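Local coordinates for uncharacterized protein (Leishmania infantum, PDB 4TYZ), which is of unknown function, although its C-terminal piece is a GRAM domain and the whole protein may bind and transfer sterols, at residues N76-K81 / Q98-L103. Numbering follows the deposited sequence.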
ATOM      1  N   ASN A  76      -0.791   2.165 -13.533  1.00 25.95           N
ATOM      2  CA  ASN A  76      -1.943   1.797 -12.718  1.00 24.84           C
ATOM      3  C   ASN A  76      -1.634   2.181 -11.287  1.00 20.52           C
ATOM      4  O   ASN A  76      -1.083   1.357 -10.539  1.00 21.43           O
ATOM      5  CB  ASN A  76      -2.219   0.290 -12.790  1.00 31.25           C
ATOM      6  CG  ASN A  76      -2.834  -0.134 -14.106  1.00 38.64           C
ATOM      7  OD1 ASN A  76      -4.035   0.026 -14.319  1.00 37.49           O
ATOM      8  ND2 ASN A  76      -2.012  -0.692 -14.993  1.00 40.65           N
ATOM      9  N   ALA A  77      -1.958   3.419 -10.913  1.00 20.00           N
ATOM     10  CA  ALA A  77      -1.506   3.960  -9.634  1.00 20.40           C
ATOM     11  C   ALA A  77      -2.640   4.284  -8.673  1.00 19.94           C
ATOM     12  O   ALA A  77      -3.776   4.523  -9.076  1.00 19.22           O
ATOM     13  CB  ALA A  77      -0.659   5.208  -9.861  1.00 20.50           C
ATOM     14  N   ILE A  78      -2.287   4.291  -7.393  1.00 10.84           N
ATOM     15  CA  ILE A  78      -3.162   4.725  -6.318  1.00 10.56           C
ATOM     16  C   ILE A  78      -2.394   5.752  -5.500  1.00 12.17           C
ATOM     17  O   ILE A  78      -1.211   5.569  -5.214  1.00 13.46           O
ATOM     18  CB  ILE A  78      -3.590   3.556  -5.402  1.00  9.87           C
ATOM     19  CG1 ILE A  78      -4.496   2.600  -6.171  1.00 12.73           C
ATOM     20  CG2 ILE A  78      -4.295   4.080  -4.137  1.00 11.86           C
ATOM     21  CD1 ILE A  78      -4.826   1.317  -5.408  1.00 14.22           C
ATOM     22  N   GLU A  79      -3.065   6.833  -5.132  1.00 10.97           N
ATOM     23  CA  GLU A  79      -2.435   7.865  -4.322  0.53 11.12           C
ATOM     24  C   GLU A  79      -3.076   7.929  -2.953  1.00 14.92           C
ATOM     25  O   GLU A  79      -4.298   7.999  -2.829  1.00 14.56           O
ATOM     26  CB  GLU A  79      -2.541   9.228  -4.997  0.53 13.96           C
ATOM     27  CG  GLU A  79      -1.866   9.297  -6.340  0.53 13.12           C
ATOM     28  CD  GLU A  79      -2.105  10.623  -7.026  0.53 24.45           C
ATOM     29  OE1 GLU A  79      -1.965  11.671  -6.359  0.53 23.92           O
ATOM     30  OE2 GLU A  79      -2.446  10.615  -8.229  0.53 27.00           O
ATOM     31  N   VAL A  80      -2.238   7.899  -1.921  1.00 10.33           N
ATOM     32  CA  VAL A  80      -2.723   7.956  -0.546  1.00 10.16           C
ATOM     33  C   VAL A  80      -2.306   9.273   0.087  1.00 12.28           C
ATOM     34  O   VAL A  80      -1.121   9.590   0.146  1.00 14.87           O
ATOM     35  CB  VAL A  80      -2.187   6.783   0.287  1.00 11.54           C
ATOM     36  CG1 VAL A  80      -2.650   6.907   1.741  1.00 12.53           C
ATOM     37  CG2 VAL A  80      -2.634   5.461  -0.313  1.00 13.75           C
ATOM     38  N   LYS A  81      -3.290  10.053   0.522  1.00 11.40           N
ATOM     39  CA  LYS A  81      -3.029  11.339   1.148  0.51 13.04           C
ATOM     40  C   LYS A  81      -3.210  11.214   2.647  1.00 15.23           C
ATOM     41  O   LYS A  81      -4.220  10.688   3.108  1.00 13.16           O
ATOM     42  CB  LYS A  81      -3.961  12.419   0.596  0.51 16.64           C
ATOM     43  CG  LYS A  81      -3.843  12.646  -0.903  0.51 16.45           C
ATOM     44  CD  LYS A  81      -4.810  13.731  -1.367  0.51 26.64           C
ATOM     45  CE  LYS A  81      -4.618  15.014  -0.569  0.51 33.48           C
ATOM     46  NZ  LYS A  81      -5.622  16.062  -0.915  0.51 37.20           N
ATOM     47  N   GLN A  98      -8.926  -4.306  -7.602  1.00 17.99           N
ATOM     48  CA  GLN A  98      -9.084  -5.154  -6.427  1.00 18.24           C
ATOM     49  C   GLN A  98      -8.381  -4.537  -5.226  1.00 15.35           C
ATOM     50  O   GLN A  98      -8.918  -4.556  -4.118  1.00 16.79           O
ATOM     51  CB  GLN A  98      -8.540  -6.562  -6.680  1.00 20.73           C
ATOM     52  CG  GLN A  98      -9.392  -7.424  -7.594  1.00 28.44           C
ATOM     53  CD  GLN A  98      -8.741  -8.768  -7.871  1.00 44.93           C
ATOM     54  OE1 GLN A  98      -7.688  -9.086  -7.314  1.00 47.03           O
ATOM     55  NE2 GLN A  98      -9.365  -9.565  -8.734  1.00 54.90           N
ATOM     56  N   ALA A  99      -7.187  -3.990  -5.448  1.00 16.17           N
ATOM     57  CA  ALA A  99      -6.427  -3.350  -4.366  1.00 13.56           C
ATOM     58  C   ALA A  99      -7.205  -2.167  -3.821  1.00 15.86           C
ATOM     59  O   ALA A  99      -7.324  -1.988  -2.607  1.00 13.33           O
ATOM     60  CB  ALA A  99      -5.046  -2.893  -4.851  1.00 13.20           C
ATOM     61  N   TYR A 100      -7.737  -1.357  -4.729  1.00 14.15           N
ATOM     62  CA  TYR A 100      -8.445  -0.151  -4.323  1.00 11.43           C
ATOM     63  C   TYR A 100      -9.701  -0.539  -3.543  1.00 15.76           C
ATOM     64  O   TYR A 100     -10.006   0.057  -2.508  1.00 15.43           O
ATOM     65  CB  TYR A 100      -8.775   0.711  -5.543  1.00 12.43           C
ATOM     66  CG  TYR A 100      -9.477   1.995  -5.194  1.00 13.07           C
ATOM     67  CD1 TYR A 100      -8.757   3.132  -4.854  1.00 13.12           C
ATOM     68  CD2 TYR A 100     -10.862   2.072  -5.219  1.00 16.81           C
ATOM     69  CE1 TYR A 100      -9.404   4.317  -4.530  1.00 17.58           C
ATOM     70  CE2 TYR A 100     -11.513   3.249  -4.911  1.00 19.36           C
ATOM     71  CZ  TYR A 100     -10.781   4.358  -4.563  1.00 16.06           C
ATOM     72  OH  TYR A 100     -11.443   5.528  -4.249  1.00 22.45           O
ATOM     73  N   SER A 101     -10.403  -1.563  -4.018  1.00 14.06           N
ATOM     74  CA  SER A 101     -11.586  -2.043  -3.312  1.00 16.15           C
ATOM     75  C   SER A 101     -11.249  -2.542  -1.916  1.00 15.94           C
ATOM     76  O   SER A 101     -11.975  -2.269  -0.955  1.00 16.49           O
ATOM     77  CB  SER A 101     -12.268  -3.147  -4.112  1.00 16.88           C
ATOM     78  OG  SER A 101     -12.829  -2.605  -5.295  1.00 21.26           O
ATOM     79  N   ALA A 102     -10.146  -3.275  -1.801  1.00 12.80           N
ATOM     80  CA  ALA A 102      -9.742  -3.808  -0.503  1.00 13.89           C
ATOM     81  C   ALA A 102      -9.363  -2.667   0.448  1.00 14.43           C
ATOM     82  O   ALA A 102      -9.714  -2.696   1.629  1.00 15.28           O
ATOM     83  CB  ALA A 102      -8.596  -4.791  -0.668  1.00 15.99           C
ATOM     84  N   LEU A 103      -8.679  -1.651  -0.080  1.00 12.75           N
ATOM     85  CA  LEU A 103      -8.373  -0.445   0.693  1.00 14.34           C
ATOM     86  C   LEU A 103      -9.631   0.245   1.183  1.00 17.29           C
ATOM     87  O   LEU A 103      -9.734   0.553   2.367  1.00 14.42           O
ATOM     88  CB  LEU A 103      -7.555   0.556  -0.127  1.00 18.35           C
ATOM     89  CG  LEU A 103      -6.118   0.150  -0.379  1.00 21.24           C
ATOM     90  CD1 LEU A 103      -5.397   1.257  -1.117  1.00 21.89           C
ATOM     91  CD2 LEU A 103      -5.462  -0.129   0.936  1.00 23.68           C
TER
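I78 is the one residue of strand 78-81 that reaches into the triangle made by A99, Y100 and L103 on helix 98-103, and the contact is wholly apolar. Its CD1 does most of the touching, 4.0 Å from Y100 CB and 4.3 Å from A99 CB. This methyl also lies 4.0 Å from Y100 N, hence close to the helix backbone, and meets the Y100 ring at the edge, near the ring plane. The second branch, CG2, lies 4.3 Å from L103 CD1, one helical turn beyond A99. With CG1 anti to its carbonyl carbon (chi1 -68°), I78 sends CD1 in among A99, Y100 and L103, while CG2 also reaches L103. Y100 instead carries its ring anti to the backbone N (chi1 -178°), past the isoleucine toward strand 62-67, where OH makes a weak hydrogen bond to I65 O. No hydrogen bond links the segments, whose axes run 25° from parallel at 10.6 Å. Strand 78-82 pairs with 62-67 and 87-91, while helix 96-107 packs against the concave face of the bent antiparallel sheet, A99 also touching F22 and L103 touching L44, and caps one open end of the barrel, as in PH-like folds such as the GRAM domain.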